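Local coordinates for protein titin (Homo sapiens, PDB 2J8H) that forms a giant elastic filament of muscle, represented here by a rigid tandem of two immunoglobulin domains from its A-band region, at residues Asn13-Tyr18 with Ser93-Val98; Val114-Gly119 with Val191-Ala196. All coordinates share one frame; numbering follows the deposited sequence.

How the contacts relate
Contact 1 and contact 2 are the same structural element in two successive immunoglobulin I-set domains: a short strand near the start of the domain lies parallel to its last strand. Their centres are about 41 Å apart and their nearest atoms about 20 Å, so they do not touch, and contact 1 is complete before contact 2 begins along the chain. Strand 86-102 of contact 1 runs on toward the second domain, where V98 shares a backbone hydrogen bond with K131, whereas contact 2 lies near the C-terminal end of the chain. A glycerol, probably from the crystallisation liquor, sits about 4 Å from the side chain of V191 in contact 2.

Contact 1: residues Asn13-Tyr18 with Ser93-Val98; sequences NLNVRY and SLEVEV
R17 sends its CG anti to the backbone N (chi1 -177°), while E97 turns its own CG beside the backbone N (chi1 -43°), and the two side chains meet on one face of the parallel A'-G strand pair of an I-set immunoglobulin domain. They cross at about a right angle, with E97 OE1 at the edge of the guanidinium, 3.3 Å from R17 NE in a weak hydrogen bond that is part of a salt bridge. The stronger partner of R17 is N21 of the second subunit, whose backbone O accepts from NH1. E97 is buried, and its CG packs 3.7 Å from V16 O.

The backbones share a ladder in which L14, V16 and Y18 give their N-H groups to S93 O, E95 O and E97 O, and E95 and E97 give theirs to L14 O and V16 O. On the opposite face, the inner one, L94 CD1 bridges two neighbours, at 3.7 Å from both L14 CB and V16 CG2; A22 of strand 22-29 covers all three residues, which ties this edge of one sheet to the other half of the sandwich. Toward Y18 the packing passes to the valines: V96 CG1 is 3.7 Å from Y18 CA, and V98 CG2 touches Y18 CB.

At the N-terminal end side chain replaces backbone as acceptor. N13 OD1 takes the N-H of S93 at 2.8 Å, the donor standing 44° above the carbonyl plane. Next to it a water bridges the strands: it is hydrogen-bonded to L14 O at 2.7 Å, an oxygen already accepting from E95 N, and to S93 OG at 2.8 Å.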
ATOM      1  N   ASN A  13      -0.978 -22.700  -8.613  1.00 53.14           N
ATOM      2  CA  ASN A  13      -2.139 -21.815  -8.682  1.00 52.78           C
ATOM      3  C   ASN A  13      -2.052 -20.803  -7.544  1.00 52.45           C
ATOM      4  O   ASN A  13      -1.667 -21.156  -6.410  1.00 53.29           O
ATOM      5  CB  ASN A  13      -3.445 -22.607  -8.567  1.00 52.80           C
ATOM      6  CG  ASN A  13      -3.791 -23.379  -9.828  1.00 52.97           C
ATOM      7  OD1 ASN A  13      -3.214 -23.157 -10.897  1.00 52.62           O
ATOM      8  ND2 ASN A  13      -4.768 -24.273  -9.714  1.00 51.80           N
ATOM      9  N   LEU A  14      -2.412 -19.555  -7.829  1.00 51.61           N
ATOM     10  CA  LEU A  14      -2.279 -18.452  -6.867  1.00 51.35           C
ATOM     11  C   LEU A  14      -3.618 -17.775  -6.641  1.00 50.41           C
ATOM     12  O   LEU A  14      -4.406 -17.650  -7.570  1.00 50.01           O
ATOM     13  CB  LEU A  14      -1.355 -17.356  -7.401  1.00 51.63           C
ATOM     14  CG  LEU A  14       0.134 -17.578  -7.670  1.00 54.35           C
ATOM     15  CD1 LEU A  14       0.723 -16.291  -8.251  1.00 55.57           C
ATOM     16  CD2 LEU A  14       0.833 -17.982  -6.366  1.00 57.07           C
ATOM     17  N   ASN A  15      -3.826 -17.313  -5.409  1.00 49.76           N
ATOM     18  CA  ASN A  15      -4.903 -16.411  -5.036  1.00 49.45           C
ATOM     19  C   ASN A  15      -4.271 -15.217  -4.339  1.00 48.79           C
ATOM     20  O   ASN A  15      -3.741 -15.339  -3.240  1.00 48.60           O
ATOM     21  CB  ASN A  15      -5.870 -17.091  -4.081  1.00 49.48           C
ATOM     22  CG  ASN A  15      -6.782 -18.066  -4.781  1.00 51.33           C
ATOM     23  OD1 ASN A  15      -6.346 -19.106  -5.241  1.00 55.91           O
ATOM     24  ND2 ASN A  15      -8.058 -17.732  -4.864  1.00 55.07           N
ATOM     25  N   VAL A  16      -4.343 -14.061  -4.972  1.00 47.74           N
ATOM     26  CA  VAL A  16      -3.622 -12.886  -4.516  1.00 47.74           C
ATOM     27  C   VAL A  16      -4.609 -11.757  -4.315  1.00 47.35           C
ATOM     28  O   VAL A  16      -5.559 -11.598  -5.075  1.00 46.17           O
ATOM     29  CB  VAL A  16      -2.538 -12.489  -5.549  1.00 47.33           C
ATOM     30  CG1 VAL A  16      -1.805 -11.205  -5.151  1.00 47.37           C
ATOM     31  CG2 VAL A  16      -1.562 -13.618  -5.688  1.00 48.16           C
ATOM     32  N   ARG A  17      -4.401 -10.989  -3.257  1.00 47.70           N
ATOM     33  CA  ARG A  17      -5.247  -9.849  -2.993  1.00 48.20           C
ATOM     34  C   ARG A  17      -4.999  -8.782  -4.050  1.00 48.22           C
ATOM     35  O   ARG A  17      -3.876  -8.563  -4.464  1.00 48.40           O
ATOM     36  CB  ARG A  17      -4.994  -9.299  -1.583  1.00 47.58           C
ATOM     37  CG  ARG A  17      -5.882  -8.149  -1.193  1.00 48.38           C
ATOM     38  CD  ARG A  17      -7.332  -8.560  -1.008  1.00 49.44           C
ATOM     39  NE  ARG A  17      -7.508  -9.743  -0.156  1.00 48.82           N
ATOM     40  CZ  ARG A  17      -7.574  -9.742   1.174  1.00 50.10           C
ATOM     41  NH1 ARG A  17      -7.486  -8.610   1.881  1.00 48.15           N
ATOM     42  NH2 ARG A  17      -7.746 -10.899   1.810  1.00 51.07           N
ATOM     43  N   TYR A  18      -6.078  -8.165  -4.504  1.00 49.14           N
ATOM     44  CA  TYR A  18      -6.051  -6.993  -5.373  1.00 49.69           C
ATOM     45  C   TYR A  18      -4.959  -5.992  -4.951  1.00 49.82           C
ATOM     46  O   TYR A  18      -4.802  -5.718  -3.767  1.00 48.85           O
ATOM     47  CB  TYR A  18      -7.436  -6.358  -5.275  1.00 51.04           C
ATOM     48  CG  TYR A  18      -7.646  -5.043  -5.951  1.00 50.55           C
ATOM     49  CD1 TYR A  18      -7.643  -4.946  -7.336  1.00 52.84           C
ATOM     50  CD2 TYR A  18      -7.911  -3.906  -5.207  1.00 52.56           C
ATOM     51  CE1 TYR A  18      -7.859  -3.735  -7.971  1.00 52.36           C
ATOM     52  CE2 TYR A  18      -8.136  -2.687  -5.825  1.00 53.83           C
ATOM     53  CZ  TYR A  18      -8.101  -2.613  -7.221  1.00 54.20           C
ATOM     54  OH  TYR A  18      -8.336  -1.398  -7.842  1.00 54.78           O
ATOM     55  N   SER A  93      -3.244 -20.892 -12.618  1.00 48.80           N
ATOM     56  CA  SER A  93      -4.216 -19.820 -12.660  1.00 48.70           C
ATOM     57  C   SER A  93      -3.912 -18.833 -11.541  1.00 48.66           C
ATOM     58  O   SER A  93      -3.523 -19.219 -10.431  1.00 48.95           O
ATOM     59  CB  SER A  93      -5.593 -20.396 -12.468  1.00 49.29           C
ATOM     60  OG  SER A  93      -5.693 -20.867 -11.140  1.00 52.05           O
ATOM     61  N   LEU A  94      -4.088 -17.557 -11.844  1.00 48.23           N
ATOM     62  CA  LEU A  94      -4.105 -16.515 -10.857  1.00 48.05           C
ATOM     63  C   LEU A  94      -5.567 -16.076 -10.656  1.00 47.83           C
ATOM     64  O   LEU A  94      -6.250 -15.727 -11.609  1.00 47.40           O
ATOM     65  CB  LEU A  94      -3.275 -15.351 -11.359  1.00 47.90           C
ATOM     66  CG  LEU A  94      -3.250 -14.098 -10.481  1.00 48.88           C
ATOM     67  CD1 LEU A  94      -2.918 -14.401  -9.004  1.00 49.77           C
ATOM     68  CD2 LEU A  94      -2.269 -13.108 -11.080  1.00 47.98           C
ATOM     69  N   GLU A  95      -6.058 -16.136  -9.427  1.00 47.69           N
ATOM     70  CA  GLU A  95      -7.331 -15.562  -9.109  1.00 48.24           C
ATOM     71  C   GLU A  95      -7.027 -14.382  -8.213  1.00 47.64           C
ATOM     72  O   GLU A  95      -6.124 -14.438  -7.388  1.00 46.81           O
ATOM     73  CB  GLU A  95      -8.234 -16.593  -8.438  1.00 48.61           C
ATOM     74  CG  GLU A  95      -8.957 -17.461  -9.480  1.00 51.38           C
ATOM     75  CD  GLU A  95      -9.049 -18.933  -9.110  1.00 52.69           C
ATOM     76  OE1 GLU A  95      -9.687 -19.253  -8.066  1.00 57.71           O
ATOM     77  OE2 GLU A  95      -8.515 -19.771  -9.900  1.00 60.72           O
ATOM     78  N   VAL A  96      -7.752 -13.293  -8.411  1.00 47.73           N
ATOM     79  CA  VAL A  96      -7.465 -12.058  -7.701  1.00 47.38           C
ATOM     80  C   VAL A  96      -8.641 -11.778  -6.809  1.00 47.21           C
ATOM     81  O   VAL A  96      -9.783 -11.685  -7.270  1.00 46.17           O
ATOM     82  CB  VAL A  96      -7.191 -10.871  -8.651  1.00 47.48           C
ATOM     83  CG1 VAL A  96      -6.990  -9.578  -7.849  1.00 45.95           C
ATOM     84  CG2 VAL A  96      -5.970 -11.168  -9.550  1.00 48.08           C
ATOM     85  N   GLU A  97      -8.350 -11.661  -5.520  1.00 47.36           N
ATOM     86  CA  GLU A  97      -9.370 -11.491  -4.512  1.00 47.78           C
ATOM     87  C   GLU A  97      -9.621 -10.000  -4.379  1.00 47.19           C
ATOM     88  O   GLU A  97      -8.691  -9.221  -4.164  1.00 45.44           O
ATOM     89  CB  GLU A  97      -8.919 -12.049  -3.156  1.00 48.31           C
ATOM     90  CG  GLU A  97      -8.193 -13.408  -3.211  1.00 49.42           C
ATOM     91  CD  GLU A  97      -7.568 -13.788  -1.872  1.00 50.35           C
ATOM     92  OE1 GLU A  97      -7.125 -12.879  -1.115  1.00 53.79           O
ATOM     93  OE2 GLU A  97      -7.544 -14.998  -1.567  1.00 53.27           O
ATOM     94  N   VAL A  98     -10.874  -9.602  -4.548  1.00 47.05           N
ATOM     95  CA  VAL A  98     -11.247  -8.198  -4.401  1.00 47.31           C
ATOM     96  C   VAL A  98     -12.392  -8.169  -3.406  1.00 47.63           C
ATOM     97  O   VAL A  98     -13.467  -8.734  -3.673  1.00 47.52           O
ATOM     98  CB  VAL A  98     -11.700  -7.583  -5.744  1.00 47.74           C
ATOM     99  CG1 VAL A  98     -11.983  -6.095  -5.576  1.00 48.37           C
ATOM    100  CG2 VAL A  98     -10.658  -7.844  -6.852  1.00 48.45           C
TER
HETATM  101  O   HOH W   1      -5.932 -19.696  -8.557  1.00 45.58           O

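Contact 2: residues Val114-Gly119 with Val191-Ala196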
ATOM      1  N   VAL A 114     -29.536  12.040  -3.977  1.00 49.72           N
ATOM      2  CA  VAL A 114     -30.236  12.185  -5.244  1.00 49.61           C
ATOM      3  C   VAL A 114     -31.372  13.160  -4.985  1.00 49.76           C
ATOM      4  O   VAL A 114     -32.128  12.991  -4.042  1.00 50.00           O
ATOM      5  CB  VAL A 114     -30.749  10.824  -5.777  1.00 49.46           C
ATOM      6  CG1 VAL A 114     -31.555  11.020  -7.055  1.00 47.42           C
ATOM      7  CG2 VAL A 114     -29.569   9.885  -6.031  1.00 48.71           C
ATOM      8  N   HIS A 115     -31.443  14.202  -5.800  1.00 50.53           N
ATOM      9  CA  HIS A 115     -32.480  15.217  -5.681  1.00 51.15           C
ATOM     10  C   HIS A 115     -33.379  15.044  -6.901  1.00 51.42           C
ATOM     11  O   HIS A 115     -32.940  15.213  -8.041  1.00 52.10           O
ATOM     12  CB  HIS A 115     -31.833  16.603  -5.611  1.00 52.23           C
ATOM     13  CG  HIS A 115     -30.680  16.663  -4.660  1.00 54.47           C
ATOM     14  ND1 HIS A 115     -30.830  16.482  -3.302  1.00 57.16           N
ATOM     15  CD2 HIS A 115     -29.349  16.809  -4.875  1.00 57.12           C
ATOM     16  CE1 HIS A 115     -29.647  16.544  -2.718  1.00 58.29           C
ATOM     17  NE2 HIS A 115     -28.732  16.747  -3.650  1.00 57.37           N
ATOM     18  N   ALA A 116     -34.622  14.649  -6.669  1.00 50.87           N
ATOM     19  CA  ALA A 116     -35.516  14.327  -7.765  1.00 50.92           C
ATOM     20  C   ALA A 116     -36.736  15.225  -7.734  1.00 50.75           C
ATOM     21  O   ALA A 116     -37.052  15.812  -6.711  1.00 50.56           O
ATOM     22  CB  ALA A 116     -35.932  12.855  -7.690  1.00 50.48           C
ATOM     23  N   LEU A 117     -37.405  15.324  -8.879  1.00 51.07           N
ATOM     24  CA  LEU A 117     -38.697  15.976  -8.975  1.00 51.38           C
ATOM     25  C   LEU A 117     -39.788  14.915  -9.161  1.00 51.32           C
ATOM     26  O   LEU A 117     -39.526  13.860  -9.736  1.00 50.60           O
ATOM     27  CB  LEU A 117     -38.708  16.923 -10.169  1.00 51.93           C
ATOM     28  CG  LEU A 117     -37.761  18.121 -10.123  1.00 53.51           C
ATOM     29  CD1 LEU A 117     -37.939  18.914 -11.410  1.00 54.77           C
ATOM     30  CD2 LEU A 117     -38.000  19.020  -8.902  1.00 54.70           C
ATOM     31  N   ARG A 118     -40.999  15.194  -8.678  1.00 50.98           N
ATOM     32  CA  ARG A 118     -42.099  14.263  -8.828  1.00 51.39           C
ATOM     33  C   ARG A 118     -42.234  13.830 -10.272  1.00 50.76           C
ATOM     34  O   ARG A 118     -42.193  14.667 -11.184  1.00 49.89           O
ATOM     35  CB  ARG A 118     -43.423  14.894  -8.416  1.00 51.78           C
ATOM     36  CG  ARG A 118     -43.698  14.875  -6.936  1.00 53.20           C
ATOM     37  CD  ARG A 118     -45.002  15.614  -6.672  1.00 54.42           C
ATOM     38  NE  ARG A 118     -46.185  14.745  -6.683  1.00 57.14           N
ATOM     39  CZ  ARG A 118     -47.430  15.154  -6.943  1.00 58.26           C
ATOM     40  NH1 ARG A 118     -47.690  16.425  -7.270  1.00 58.46           N
ATOM     41  NH2 ARG A 118     -48.427  14.275  -6.901  1.00 58.09           N
ATOM     42  N   GLY A 119     -42.409  12.523 -10.462  1.00 50.04           N
ATOM     43  CA  GLY A 119     -42.602  11.943 -11.781  1.00 50.38           C
ATOM     44  C   GLY A 119     -41.336  11.613 -12.538  1.00 50.10           C
ATOM     45  O   GLY A 119     -41.386  10.968 -13.573  1.00 50.10           O
ATOM     46  N   VAL A 191     -27.892   6.120   0.536  1.00 46.36           N
ATOM     47  CA  VAL A 191     -28.200   7.231  -0.357  1.00 45.86           C
ATOM     48  C   VAL A 191     -29.512   7.872   0.100  1.00 45.65           C
ATOM     49  O   VAL A 191     -30.512   7.169   0.269  1.00 45.26           O
ATOM     50  CB  VAL A 191     -28.413   6.720  -1.796  1.00 45.48           C
ATOM     51  CG1 VAL A 191     -28.764   7.855  -2.723  1.00 45.34           C
ATOM     52  CG2 VAL A 191     -27.179   5.981  -2.281  1.00 45.66           C
ATOM     53  N   GLU A 192     -29.510   9.181   0.321  1.00 45.00           N
ATOM     54  CA  GLU A 192     -30.752   9.875   0.622  1.00 45.60           C
ATOM     55  C   GLU A 192     -31.361  10.411  -0.662  1.00 46.36           C
ATOM     56  O   GLU A 192     -30.696  11.125  -1.425  1.00 45.53           O
ATOM     57  CB  GLU A 192     -30.563  11.020   1.607  1.00 45.47           C
ATOM     58  CG  GLU A 192     -31.899  11.712   1.873  1.00 44.86           C
ATOM     59  CD  GLU A 192     -31.841  12.770   2.924  1.00 46.11           C
ATOM     60  OE1 GLU A 192     -30.724  13.091   3.386  1.00 47.71           O
ATOM     61  OE2 GLU A 192     -32.925  13.281   3.279  1.00 45.08           O
ATOM     62  N   LEU A 193     -32.635  10.075  -0.880  1.00 47.24           N
ATOM     63  CA  LEU A 193     -33.404  10.588  -1.999  1.00 47.51           C
ATOM     64  C   LEU A 193     -34.360  11.603  -1.448  1.00 47.71           C
ATOM     65  O   LEU A 193     -35.067  11.319  -0.499  1.00 47.28           O
ATOM     66  CB  LEU A 193     -34.196   9.463  -2.668  1.00 47.73           C
ATOM     67  CG  LEU A 193     -35.159   9.813  -3.810  1.00 48.17           C
ATOM     68  CD1 LEU A 193     -34.481  10.677  -4.847  1.00 49.51           C
ATOM     69  CD2 LEU A 193     -35.709   8.538  -4.482  1.00 48.10           C
ATOM     70  N   ASP A 194     -34.381  12.799  -2.015  1.00 48.67           N
ATOM     71  CA  ASP A 194     -35.443  13.740  -1.688  1.00 49.20           C
ATOM     72  C   ASP A 194     -36.204  14.052  -2.952  1.00 49.58           C
ATOM     73  O   ASP A 194     -35.655  14.007  -4.045  1.00 48.85           O
ATOM     74  CB  ASP A 194     -34.913  14.999  -1.022  1.00 50.11           C
ATOM     75  CG  ASP A 194     -34.110  15.859  -1.956  1.00 51.38           C
ATOM     76  OD1 ASP A 194     -32.923  15.527  -2.182  1.00 53.15           O
ATOM     77  OD2 ASP A 194     -34.675  16.860  -2.448  1.00 53.22           O
ATOM     78  N   VAL A 195     -37.489  14.340  -2.799  1.00 50.33           N
ATOM     79  CA  VAL A 195     -38.342  14.600  -3.938  1.00 51.44           C
ATOM     80  C   VAL A 195     -38.949  15.986  -3.783  1.00 52.95           C
ATOM     81  O   VAL A 195     -39.541  16.295  -2.752  1.00 52.68           O
ATOM     82  CB  VAL A 195     -39.445  13.535  -4.062  1.00 51.26           C
ATOM     83  CG1 VAL A 195     -40.357  13.843  -5.275  1.00 51.20           C
ATOM     84  CG2 VAL A 195     -38.829  12.145  -4.166  1.00 48.98           C
ATOM     85  N   ALA A 196     -38.759  16.825  -4.798  1.00 54.67           N
ATOM     86  CA  ALA A 196     -39.347  18.156  -4.821  1.00 55.94           C
ATOM     87  C   ALA A 196     -40.522  18.159  -5.790  1.00 58.59           C
ATOM     88  O   ALA A 196     -40.581  17.377  -6.743  1.00 59.37           O
ATOM     89  CB  ALA A 196     -38.303  19.184  -5.240  1.00 56.30           C
TER
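V114 meets the last strand of its domain with both methyls: CG1, anti to the backbone N (chi1 176°), packs 3.7 Å from L193 CD1, and CG2 lies 4.0 Å from V191 CG1, the two valine side chains crossing obliquely. The same L193 CD1 comes within 3.4 Å of V114 O and continues to A116 CB, so one methyl spans both inward residues, with V122 lying against V114 and A116. In the backbone, V114 N-H bonds to E192 O and V114 O accepts from D194 N; A116 N-H likewise bonds to D194 O, and A116 O accepts from A196 N at 2.8 Å.

A196, on the outer face, lays CB 3.7 Å from L117 CD2, while its carbonyl accepts the N-H of R118. Further along that face H115 ND1 donates to D194 OD1 at 2.6 Å, the oxygen lying near the ring plane and using its syn lone pair, the ring and carboxylate planes 53° apart. An alanine in place of D194 would probably leave H115 ND1 without this acceptor and its ring freer to turn.

Strand 112-117, a short early strand of the domain, thus runs parallel beside its last strand, 185-196: the A'-G pairing of the immunoglobulin I-set fold, at an edge of one sheet of the sandwich.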